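Local coordinates for GTPase subunit of restriction endonuclease (Thermococcus gammatolerans, PDB 6P0F), which probably recognises modified DNA through a YTH-type N-terminal domain, as the GTP-hydrolysing, target-binding subunit of an McrBC-like restriction system, at residues K63-G68 with G95-T100; Q4-G9 with K67-L72; Y51-S56 with F123-K128; Y17-E22 with F114-E119. All blocks are in the same frame, centred on the assembly; numbering follows the deposited sequence.

The chain starts at contact 2, where strand 5-11 will pair with residues 67-72; helix 15-26 then supplies the first half of contact 4, and strand 49-55 that of contact 3. Residues 63-68 open contact 1 and run into 67-72, which closes contact 2 and shares Lys67 and Gly68. Strand 91-102 closes contact 1, the loop residues 114-119 close contact 4, and strand 123-127 closes contact 3. Contact 1 is nested within contacts 3 and 4, while contacts 2, 3 and 4 cross one another. Contacts 2 and 3 build strand pairs of the central mixed sheet; contact 1 fastens the loop before strand 70-76 to strand 91-102, and contact 4 ties a helix to a long loop.

Contact 1 of 4, residues K63-G68 with G95-T100; sequences KKIDKG and GIICET
Gly68 donates its N-H to Ile97 O (N to O 2.8 Å) in a nearly straight bond of 165°, fastening the loop before strand 70-76 to strand 91-102 just where that strand bends. The touching parts run 128° apart, and their closest approach is at Lys67 and Ile97, with CA atoms 4.9 Å from each other. The positive phi of Gly68 would press any side chain against the carbonyl oxygen of Lys67. A water bridges the two segments: it accepts from Lys67 N (2.9 Å) and is hydrogen-bonded to the hydroxyl of Thr100.

Among the side chains, Ile65 and Ile97 cross at about a right angle. Ile65 CG2 and Ile97 CD1 are 3.2 Å apart, tighter than a normal van der Waals contact, so the exact setting of these methyls is doubtful. Ile97 CB and CG2 rest on the backbone of Asp66 and Lys67, and Ile96 CD1 touches Gly68 O at 3.5 Å. Lys67 CG stands between the backbone N and the carbonyl carbon (chi1 59°), and the extended chain beyond it lies beside Glu99, both pointing the same way. Lys67 NZ stays 4.0 Å from Glu99 OE2, an attraction of charges rather than a salt bridge, while Glu99 OE1 accepts from Thr100 N through its anti lone pair.

Cys98 and Glu99 form a classic bulge opposite Phe126 of strand 123-127, and Cys98 is joined by a disulfide to Cys45 of helix 39-45. Ile65 and Ile97 both pack on Met125, with Phe6 of strand 5-11 also against Ile65.

Contact 2 of 4, residues Q4-G9 with K67-L72; sequences QLFIIG and KGDMVL
Leu5, Phe6 and Ile7 pair in parallel with Met70, Val71 and Leu72, set between strands 155-158 and 91-102 in the mixed sheet, the strand axes 4.7 Å apart and inclined by 33°. Four backbone hydrogen bonds join them: Gln4 O receives Met70 N, Met70 O receives Phe6 N, Phe6 O receives Leu72 N, and Leu72 O receives Ile8 N.

Polar side chains meet at the start of the pairing, Gln4 beside Asp69. Asp69 OD1 takes the Gln4 backbone N at 2.9 Å from above the carboxylate plane, whereas OD2 is met by Gln4 NE2 at 2.9 Å on its syn side, 35° out of plane. The edge of the Phe6 ring abuts the same oxygen, with CE2 3.5 Å from OD2.

Apolar contacts divide between the two faces. Leu5 CD1 touches Met70 CB (selenomethionine here) and Leu72 CD1 (4.0 Å) on the side covered by helix 160-174; on the other, Ile8 CD1 meets Val71 CG1 at 3.9 Å.

Asp69 OD2 also accepts from Asp66 N, and Gln4 NE2 also donates to Lys64 O. Three N-H groups thus grip the buried carboxylate, which would probably favour its charged form.

Contact 3 of 4, residues Y51-S56 with F123-K128; sequences YFWGRS and FLMFFK
Phe52 and Phe126 stand side by side on one face of an antiparallel strand pair, pointing the same way. Their planes are only 25° apart but slid so far that the rings barely overlap, the centroids being 5.3 Å apart. What covers the Phe126 ring is instead Phe52 CB, 3.7 Å above its plane and displaced toward the rim, a CH-pi contact. Phe52 CG sits between the backbone N and the carbonyl carbon (chi1 63°), next to Phe126 CE2 at 4.0 Å. An alanine in place of Phe126 would probably open a gap beside Phe52 and deprive its CB of the ring it rests on. On the same face Leu124 CD2 lies 4.0 Å from Gly54 CA, and Trp115 lies beside Phe52.

The opposite face carries Trp53, edge-to-face with Phe73, and Met125, a selenomethionine. Met125 SE approaches the edge of the five-membered ring of Trp53, 5.5 Å from its centroid, in a Met-aromatic contact, and Met125 CG touches Trp53 CB. The Phe123 ring turns its edge to carbonyls, with CE2 3.3 Å from Ser56 O.

Trp53 and Met125 exchange backbone hydrogen bonds, as do Arg55 and Phe123, and Phe127 N donates to Tyr51 O. The outward-facing backbone groups of Phe52, Leu124 and Phe126 instead bond to Thr23, Val101 and the Cys98-Glu99 bulge. Backbone bonds thus join the strands, and apolar and aromatic side chains pack their faces.

Contact 4 of 4, residues Y17-E22 with F114-E119; sequences YENFEE and FWRKGE
Asn19 on helix 15-26 clasps the backbone of Arg116 with both ends of its amide, and this is the tight part of the contact. OD1 accepts from Arg116 N at 2.9 Å, while ND2 donates to Arg116 O at 3.1 Å, straight to 166° and close to the amide plane. A chi1 of -70°, anti to the carbonyl carbon, puts the amide carbon CG beside Arg116 N. Asn19 CB meets Trp115 CD1 obliquely at 3.3 Å. Trp115 NE1 bonds chiefly to Thr23 OG1 and only weakly to Asn19 O (3.4 Å). One water gives protons to both Asn19 OD1 and Phe114 O. An alanine at Asn19 would probably leave Arg116 N and O without their mates and let the loop drift from the helix.

The solvent side is looser, carried by the exposed Arg116 side chain. It reaches back extended as far as NE, bringing one guanidinium face under Glu18 CG, 3.7 Å from the plane, with NH1 3.3 Å from Glu18 CB. No salt bridge results, since Glu18 OE2 stays 4.2 Å from NH2 and well out of the guanidinium plane; a long, weak ion pair links NE to Asp15. Glu22 adds CG against Phe114 O (3.6 Å) but directs its charge to Lys26.

Trp115 to Gly118 form a type II beta turn. It is anchored to the helix flank by an asparagine amide that binds one residue's N-H and C=O together, much as a neighbouring strand would.

Contact 1 of 4, residues K63-G68 with G95-T100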
# COMPACT_ATOMS: atom_id res chain seq x y z
N LYS A 63 -0.77 7.46 13.07
CA LYS A 63 -1.01 6.08 13.47
C LYS A 63 0.16 5.26 12.93
O LYS A 63 0.57 5.45 11.79
CB LYS A 63 -2.35 5.60 12.94
CG LYS A 63 -3.52 6.45 13.49
CD LYS A 63 -3.69 6.19 14.98
CE LYS A 63 -4.97 6.78 15.54
NZ LYS A 63 -5.21 6.31 16.93
N LYS A 64 0.76 4.45 13.79
CA LYS A 64 1.84 3.58 13.37
C LYS A 64 1.26 2.43 12.55
O LYS A 64 0.22 1.87 12.90
CB LYS A 64 2.58 3.06 14.60
CG LYS A 64 3.74 2.13 14.32
CD LYS A 64 4.43 1.75 15.64
CE LYS A 64 5.35 0.55 15.46
NZ LYS A 64 6.05 0.18 16.73
N ILE A 65 1.90 2.11 11.44
CA ILE A 65 1.45 1.03 10.58
C ILE A 65 2.02 -0.27 11.14
O ILE A 65 3.24 -0.39 11.32
CB ILE A 65 1.92 1.24 9.13
CG1 ILE A 65 1.36 2.56 8.59
CG2 ILE A 65 1.52 0.07 8.25
CD1 ILE A 65 1.90 2.90 7.22
N ASP A 66 1.14 -1.23 11.39
CA ASP A 66 1.49 -2.48 12.03
C ASP A 66 1.20 -3.67 11.13
O ASP A 66 0.28 -3.63 10.30
CB ASP A 66 0.67 -2.68 13.33
CG ASP A 66 0.91 -1.58 14.36
OD1 ASP A 66 2.08 -1.18 14.55
OD2 ASP A 66 -0.07 -1.12 14.99
N LYS A 67 1.90 -4.78 11.34
CA LYS A 67 1.48 -5.99 10.65
C LYS A 67 0.07 -6.37 11.07
O LYS A 67 -0.40 -6.07 12.18
CB LYS A 67 2.48 -7.13 10.88
CG LYS A 67 2.69 -7.50 12.31
CD LYS A 67 3.72 -8.64 12.40
CE LYS A 67 3.86 -9.00 13.87
NZ LYS A 67 4.78 -10.12 14.05
N GLY A 68 -0.68 -6.89 10.10
CA GLY A 68 -2.09 -7.16 10.27
C GLY A 68 -3.01 -6.04 9.83
O GLY A 68 -4.21 -6.29 9.63
N GLY A 95 -4.67 -4.92 0.30
CA GLY A 95 -3.68 -5.79 0.88
C GLY A 95 -3.75 -5.86 2.39
O GLY A 95 -4.34 -4.97 3.02
N ILE A 96 -3.19 -6.91 2.97
CA ILE A 96 -3.01 -7.01 4.42
C ILE A 96 -1.53 -7.19 4.69
O ILE A 96 -0.85 -7.97 4.00
CB ILE A 96 -3.89 -8.14 5.02
CG1 ILE A 96 -3.76 -8.09 6.55
CG2 ILE A 96 -3.56 -9.47 4.44
CD1 ILE A 96 -4.89 -8.83 7.28
N ILE A 97 -1.01 -6.44 5.66
CA ILE A 97 0.43 -6.35 5.88
C ILE A 97 0.91 -7.58 6.65
O ILE A 97 0.39 -7.91 7.73
CB ILE A 97 0.81 -5.06 6.62
CG1 ILE A 97 0.42 -3.82 5.79
CG2 ILE A 97 2.31 -5.06 6.92
CD1 ILE A 97 0.71 -2.49 6.45
N CYS A 98 1.88 -8.27 6.08
CA CYS A 98 2.51 -9.42 6.73
C CYS A 98 3.58 -8.99 7.73
O CYS A 98 3.72 -9.60 8.80
CB CYS A 98 3.11 -10.31 5.65
SG CYS A 98 3.88 -11.83 6.23
N GLU A 99 4.37 -7.99 7.37
CA GLU A 99 5.48 -7.53 8.19
C GLU A 99 5.80 -6.09 7.82
O GLU A 99 5.55 -5.66 6.69
CB GLU A 99 6.75 -8.36 7.99
CG GLU A 99 7.05 -9.37 9.08
CD GLU A 99 7.33 -8.72 10.42
OE1 GLU A 99 7.11 -7.50 10.59
OE2 GLU A 99 7.71 -9.44 11.35
N THR A 100 6.39 -5.38 8.76
CA THR A 100 6.94 -4.06 8.49
C THR A 100 8.41 -4.09 8.84
O THR A 100 8.83 -4.79 9.77
CB THR A 100 6.24 -2.95 9.27
OG1 THR A 100 6.43 -3.16 10.68
CG2 THR A 100 4.76 -2.90 8.96
O HOH W 1 4.35 -4.35 12.77

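Contact 2 of 4, residues Q4-G9 with K67-L72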
# COMPACT_ATOMS: atom_id res chain seq x y z
N GLN A 4 -5.96 -1.63 11.84
CA GLN A 4 -6.18 -0.34 11.22
C GLN A 4 -6.34 -0.52 9.71
O GLN A 4 -5.87 -1.48 9.12
CB GLN A 4 -5.04 0.61 11.55
CG GLN A 4 -4.90 0.84 13.05
CD GLN A 4 -3.65 1.59 13.43
OE1 GLN A 4 -3.72 2.57 14.18
NE2 GLN A 4 -2.50 1.14 12.94
N LEU A 5 -7.02 0.44 9.10
CA LEU A 5 -7.22 0.50 7.66
C LEU A 5 -6.66 1.82 7.17
O LEU A 5 -7.02 2.89 7.68
CB LEU A 5 -8.69 0.36 7.28
CG LEU A 5 -9.08 0.59 5.82
CD1 LEU A 5 -8.34 -0.46 4.96
CD2 LEU A 5 -10.60 0.53 5.64
N PHE A 6 -5.74 1.76 6.20
CA PHE A 6 -5.13 2.92 5.59
C PHE A 6 -5.47 2.98 4.11
O PHE A 6 -5.73 1.95 3.49
CB PHE A 6 -3.62 2.90 5.76
CG PHE A 6 -3.19 2.88 7.18
CD1 PHE A 6 -3.12 4.06 7.91
CD2 PHE A 6 -2.88 1.69 7.81
CE1 PHE A 6 -2.74 4.05 9.24
CE2 PHE A 6 -2.48 1.68 9.15
CZ PHE A 6 -2.44 2.88 9.86
N ILE A 7 -5.49 4.20 3.56
CA ILE A 7 -5.62 4.44 2.13
C ILE A 7 -4.33 5.09 1.63
O ILE A 7 -3.88 6.10 2.19
CB ILE A 7 -6.82 5.34 1.78
CG1 ILE A 7 -8.12 4.65 2.14
CG2 ILE A 7 -6.79 5.73 0.30
CD1 ILE A 7 -9.27 5.64 2.24
N ILE A 8 -3.74 4.51 0.60
CA ILE A 8 -2.55 5.09 -0.03
C ILE A 8 -2.88 5.37 -1.48
O ILE A 8 -3.26 4.47 -2.23
CB ILE A 8 -1.34 4.18 0.13
CG1 ILE A 8 -0.97 4.09 1.61
CG2 ILE A 8 -0.15 4.72 -0.69
CD1 ILE A 8 0.14 3.04 1.87
N GLY A 9 -2.72 6.64 -1.89
CA GLY A 9 -3.09 7.07 -3.20
C GLY A 9 -1.86 7.03 -4.11
O GLY A 9 -0.87 7.69 -3.83
N LYS A 67 1.90 -4.78 11.34
CA LYS A 67 1.48 -5.99 10.65
C LYS A 67 0.07 -6.37 11.07
O LYS A 67 -0.40 -6.07 12.18
CB LYS A 67 2.48 -7.13 10.88
CG LYS A 67 2.69 -7.50 12.31
CD LYS A 67 3.72 -8.64 12.40
CE LYS A 67 3.86 -9.00 13.87
NZ LYS A 67 4.78 -10.12 14.05
N GLY A 68 -0.68 -6.89 10.10
CA GLY A 68 -2.09 -7.16 10.27
C GLY A 68 -3.01 -6.04 9.83
O GLY A 68 -4.21 -6.29 9.63
N ASP A 69 -2.48 -4.83 9.69
CA ASP A 69 -3.24 -3.70 9.18
C ASP A 69 -3.53 -3.91 7.69
O ASP A 69 -2.83 -4.63 6.97
CB ASP A 69 -2.49 -2.41 9.42
CG ASP A 69 -2.46 -1.99 10.89
OD1 ASP A 69 -3.21 -2.63 11.70
OD2 ASP A 69 -1.72 -1.03 11.20
N MSE A 70 -4.57 -3.25 7.22
CA MSE A 70 -5.06 -3.39 5.86
C MSE A 70 -4.80 -2.08 5.12
O MSE A 70 -4.90 -0.99 5.69
CB MSE A 70 -6.53 -3.74 5.87
CG MSE A 70 -6.71 -5.14 6.29
SE MSE A 70 -8.56 -5.43 6.72
CE MSE A 70 -9.38 -4.46 5.30
N VAL A 71 -4.48 -2.20 3.82
CA VAL A 71 -4.18 -1.04 2.98
C VAL A 71 -5.05 -1.11 1.73
O VAL A 71 -5.05 -2.12 1.01
CB VAL A 71 -2.70 -0.99 2.59
CG1 VAL A 71 -2.49 0.19 1.64
CG2 VAL A 71 -1.79 -0.86 3.81
N LEU A 72 -5.79 -0.03 1.47
CA LEU A 72 -6.46 0.18 0.19
C LEU A 72 -5.54 1.08 -0.62
O LEU A 72 -5.29 2.22 -0.24
CB LEU A 72 -7.82 0.86 0.36
CG LEU A 72 -8.90 -0.06 0.95
CD1 LEU A 72 -10.00 0.83 1.51
CD2 LEU A 72 -9.44 -1.05 -0.06

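Contact 3 of 4, residues Y51-S56 with F123-K128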
# COMPACT_ATOMS: atom_id res chain seq x y z
N TYR A 51 6.23 -8.97 -2.31
CA TYR A 51 5.46 -7.77 -2.60
C TYR A 51 5.66 -6.78 -1.47
O TYR A 51 5.49 -7.14 -0.30
CB TYR A 51 3.97 -8.08 -2.73
CG TYR A 51 3.66 -9.04 -3.85
CD1 TYR A 51 3.56 -8.59 -5.15
CD2 TYR A 51 3.51 -10.38 -3.60
CE1 TYR A 51 3.32 -9.45 -6.19
CE2 TYR A 51 3.25 -11.28 -4.64
CZ TYR A 51 3.15 -10.79 -5.93
OH TYR A 51 2.89 -11.62 -7.00
N PHE A 52 5.98 -5.54 -1.79
CA PHE A 52 6.22 -4.59 -0.71
C PHE A 52 6.08 -3.16 -1.23
O PHE A 52 6.21 -2.89 -2.42
CB PHE A 52 7.60 -4.82 -0.06
CG PHE A 52 8.80 -4.61 -0.98
CD1 PHE A 52 9.19 -5.60 -1.86
CD2 PHE A 52 9.53 -3.44 -0.94
CE1 PHE A 52 10.29 -5.39 -2.70
CE2 PHE A 52 10.62 -3.26 -1.77
CZ PHE A 52 10.97 -4.22 -2.65
N TRP A 53 5.81 -2.26 -0.29
CA TRP A 53 5.67 -0.84 -0.55
C TRP A 53 6.48 -0.11 0.51
O TRP A 53 6.86 -0.68 1.52
CB TRP A 53 4.20 -0.43 -0.53
CG TRP A 53 3.99 0.99 -0.94
CD1 TRP A 53 3.45 2.01 -0.20
CD2 TRP A 53 4.35 1.58 -2.20
NE1 TRP A 53 3.47 3.19 -0.91
CE2 TRP A 53 4.00 2.94 -2.15
CE3 TRP A 53 4.95 1.08 -3.36
CZ2 TRP A 53 4.23 3.81 -3.23
CZ3 TRP A 53 5.15 1.94 -4.43
CH2 TRP A 53 4.77 3.29 -4.35
N GLY A 54 6.85 1.14 0.23
CA GLY A 54 7.70 1.87 1.14
C GLY A 54 7.23 3.31 1.24
O GLY A 54 6.67 3.87 0.30
N ARG A 55 7.49 3.90 2.40
CA ARG A 55 7.09 5.29 2.67
C ARG A 55 8.22 5.99 3.40
O ARG A 55 9.13 5.36 3.94
CB ARG A 55 5.83 5.36 3.52
CG ARG A 55 4.60 4.77 2.87
CD ARG A 55 3.36 4.98 3.74
NE ARG A 55 3.09 6.40 3.89
CZ ARG A 55 3.21 7.04 5.04
NH1 ARG A 55 3.59 6.39 6.13
NH2 ARG A 55 2.94 8.33 5.09
N SER A 56 8.14 7.34 3.42
CA SER A 56 9.10 8.20 4.11
C SER A 56 8.96 8.16 5.63
O SER A 56 9.94 8.49 6.32
CB SER A 56 8.95 9.66 3.68
OG SER A 56 8.82 9.79 2.28
N PHE A 123 10.59 3.11 5.08
CA PHE A 123 9.64 2.39 5.94
C PHE A 123 8.86 1.42 5.06
O PHE A 123 7.93 1.82 4.34
CB PHE A 123 8.76 3.38 6.70
CG PHE A 123 9.53 4.16 7.74
CD1 PHE A 123 9.77 3.62 8.99
CD2 PHE A 123 10.04 5.41 7.44
CE1 PHE A 123 10.50 4.32 9.95
CE2 PHE A 123 10.77 6.11 8.39
CZ PHE A 123 11.00 5.57 9.64
N LEU A 124 9.22 0.14 5.14
CA LEU A 124 8.68 -0.86 4.24
C LEU A 124 7.52 -1.62 4.88
O LEU A 124 7.54 -1.93 6.07
CB LEU A 124 9.76 -1.88 3.84
CG LEU A 124 11.10 -1.36 3.32
CD1 LEU A 124 11.97 -2.55 2.91
CD2 LEU A 124 10.88 -0.43 2.14
N MSE A 125 6.57 -1.99 4.04
CA MSE A 125 5.48 -2.89 4.44
C MSE A 125 5.47 -4.05 3.44
O MSE A 125 5.45 -3.81 2.23
CB MSE A 125 4.13 -2.18 4.47
CG MSE A 125 3.69 -1.68 3.10
SE MSE A 125 2.21 -0.38 3.29
CE MSE A 125 3.18 0.77 4.39
N PHE A 126 5.47 -5.28 3.93
CA PHE A 126 5.44 -6.47 3.09
C PHE A 126 4.03 -7.06 3.07
O PHE A 126 3.33 -7.05 4.08
CB PHE A 126 6.45 -7.51 3.59
CG PHE A 126 7.87 -7.20 3.20
CD1 PHE A 126 8.60 -6.28 3.92
CD2 PHE A 126 8.46 -7.80 2.09
CE1 PHE A 126 9.90 -5.93 3.55
CE2 PHE A 126 9.74 -7.47 1.72
CZ PHE A 126 10.46 -6.52 2.46
N PHE A 127 3.64 -7.60 1.90
CA PHE A 127 2.37 -8.29 1.70
C PHE A 127 2.63 -9.72 1.24
O PHE A 127 3.32 -9.92 0.23
CB PHE A 127 1.52 -7.57 0.65
CG PHE A 127 1.20 -6.16 0.98
CD1 PHE A 127 2.06 -5.14 0.62
CD2 PHE A 127 0.04 -5.85 1.66
CE1 PHE A 127 1.77 -3.84 0.93
CE2 PHE A 127 -0.25 -4.53 1.99
CZ PHE A 127 0.62 -3.53 1.61
N LYS A 128 2.06 -10.71 1.92
CA LYS A 128 2.36 -12.09 1.55
C LYS A 128 1.73 -12.46 0.21
O LYS A 128 2.38 -13.08 -0.64
CB LYS A 128 1.90 -13.07 2.62
CG LYS A 128 2.27 -14.51 2.28
CD LYS A 128 2.88 -15.21 3.45
CE LYS A 128 1.94 -15.24 4.60
NZ LYS A 128 2.26 -16.39 5.53
O HOH W 2 6.04 -10.36 0.20

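Contact 4 of 4, residues Y17-E22 with F114-E119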
# COMPACT_ATOMS: atom_id res chain seq x y z
N TYR A 17 3.72 5.55 -9.54
CA TYR A 17 3.06 4.41 -10.16
C TYR A 17 4.09 3.43 -10.68
O TYR A 17 3.90 2.22 -10.57
CB TYR A 17 2.12 4.80 -11.30
CG TYR A 17 1.40 3.60 -11.84
CD1 TYR A 17 0.27 3.09 -11.20
CD2 TYR A 17 1.86 2.91 -12.96
CE1 TYR A 17 -0.40 1.98 -11.66
CE2 TYR A 17 1.20 1.77 -13.42
CZ TYR A 17 0.08 1.31 -12.77
OH TYR A 17 -0.61 0.19 -13.19
N GLU A 18 5.16 3.92 -11.30
CA GLU A 18 6.21 3.02 -11.77
C GLU A 18 6.74 2.16 -10.62
O GLU A 18 6.92 0.94 -10.76
CB GLU A 18 7.35 3.82 -12.41
CG GLU A 18 6.88 4.64 -13.60
CD GLU A 18 6.38 3.76 -14.73
OE1 GLU A 18 5.16 3.71 -14.96
OE2 GLU A 18 7.20 3.10 -15.39
N ASN A 19 6.98 2.78 -9.46
CA ASN A 19 7.49 2.03 -8.31
C ASN A 19 6.45 1.02 -7.82
O ASN A 19 6.80 -0.12 -7.47
CB ASN A 19 7.84 3.00 -7.19
CG ASN A 19 9.07 3.85 -7.51
OD1 ASN A 19 9.73 3.63 -8.51
ND2 ASN A 19 9.37 4.80 -6.66
N PHE A 20 5.19 1.42 -7.79
CA PHE A 20 4.09 0.54 -7.38
C PHE A 20 3.92 -0.65 -8.31
O PHE A 20 3.72 -1.79 -7.87
CB PHE A 20 2.82 1.38 -7.34
CG PHE A 20 1.59 0.67 -6.92
CD1 PHE A 20 1.38 0.35 -5.59
CD2 PHE A 20 0.60 0.33 -7.85
CE1 PHE A 20 0.20 -0.30 -5.20
CE2 PHE A 20 -0.58 -0.29 -7.45
CZ PHE A 20 -0.77 -0.60 -6.13
N GLU A 21 3.99 -0.40 -9.61
CA GLU A 21 3.94 -1.49 -10.57
C GLU A 21 5.07 -2.48 -10.33
O GLU A 21 4.87 -3.69 -10.39
CB GLU A 21 4.00 -0.91 -11.99
CG GLU A 21 3.92 -1.95 -13.09
CD GLU A 21 3.90 -1.30 -14.47
OE1 GLU A 21 4.83 -0.50 -14.75
OE2 GLU A 21 2.95 -1.54 -15.25
N GLU A 22 6.26 -1.97 -9.99
CA GLU A 22 7.40 -2.84 -9.83
C GLU A 22 7.25 -3.78 -8.65
O GLU A 22 7.49 -4.98 -8.77
CB GLU A 22 8.68 -2.01 -9.69
CG GLU A 22 9.90 -2.88 -9.54
CD GLU A 22 10.36 -3.50 -10.88
OE1 GLU A 22 10.87 -4.63 -10.86
OE2 GLU A 22 10.22 -2.80 -11.93
N PHE A 114 15.08 -1.05 -7.14
CA PHE A 114 13.67 -1.29 -7.45
C PHE A 114 12.87 -0.04 -7.75
O PHE A 114 11.91 -0.09 -8.54
CB PHE A 114 12.98 -1.96 -6.26
CG PHE A 114 13.68 -3.12 -5.74
CD1 PHE A 114 13.72 -4.29 -6.46
CD2 PHE A 114 14.33 -3.06 -4.51
CE1 PHE A 114 14.38 -5.38 -5.98
CE2 PHE A 114 14.98 -4.13 -4.03
CZ PHE A 114 15.02 -5.30 -4.76
N TRP A 115 13.20 1.07 -7.11
CA TRP A 115 12.38 2.25 -7.08
C TRP A 115 13.15 3.47 -7.55
O TRP A 115 14.31 3.66 -7.16
CB TRP A 115 11.92 2.49 -5.68
CG TRP A 115 10.89 1.54 -5.17
CD1 TRP A 115 10.00 0.83 -5.91
CD2 TRP A 115 10.64 1.23 -3.81
NE1 TRP A 115 9.16 0.10 -5.08
CE2 TRP A 115 9.56 0.31 -3.78
CE3 TRP A 115 11.23 1.61 -2.61
CZ2 TRP A 115 9.06 -0.21 -2.60
CZ3 TRP A 115 10.71 1.11 -1.43
CH2 TRP A 115 9.65 0.20 -1.44
N ARG A 116 12.50 4.29 -8.36
CA ARG A 116 13.00 5.64 -8.61
C ARG A 116 12.96 6.40 -7.30
O ARG A 116 11.91 6.49 -6.66
CB ARG A 116 12.14 6.34 -9.65
CG ARG A 116 12.25 5.76 -11.05
CD ARG A 116 11.30 6.54 -11.93
NE ARG A 116 11.31 6.19 -13.35
CZ ARG A 116 10.95 5.01 -13.84
NH1 ARG A 116 10.58 4.02 -13.04
NH2 ARG A 116 10.98 4.81 -15.15
N LYS A 117 14.10 6.95 -6.89
CA LYS A 117 14.14 7.66 -5.62
C LYS A 117 13.93 6.72 -4.45
O LYS A 117 13.51 7.15 -3.38
CB LYS A 117 13.06 8.74 -5.56
CG LYS A 117 13.15 9.84 -6.58
CD LYS A 117 13.96 10.98 -5.98
CE LYS A 117 13.05 12.07 -5.42
NZ LYS A 117 12.48 12.97 -6.49
N GLY A 118 14.26 5.44 -4.64
CA GLY A 118 13.88 4.44 -3.66
C GLY A 118 14.42 4.73 -2.28
O GLY A 118 13.78 4.41 -1.26
N GLU A 119 15.59 5.35 -2.21
CA GLU A 119 16.28 5.55 -0.95
C GLU A 119 15.48 6.40 0.00
O GLU A 119 15.71 6.33 1.21
CB GLU A 119 17.65 6.17 -1.19
CG GLU A 119 17.60 7.47 -1.97
CD GLU A 119 18.99 7.93 -2.35
OE1 GLU A 119 19.90 7.08 -2.33
OE2 GLU A 119 19.17 9.13 -2.65
O HOH W 3 10.60 1.63 -10.56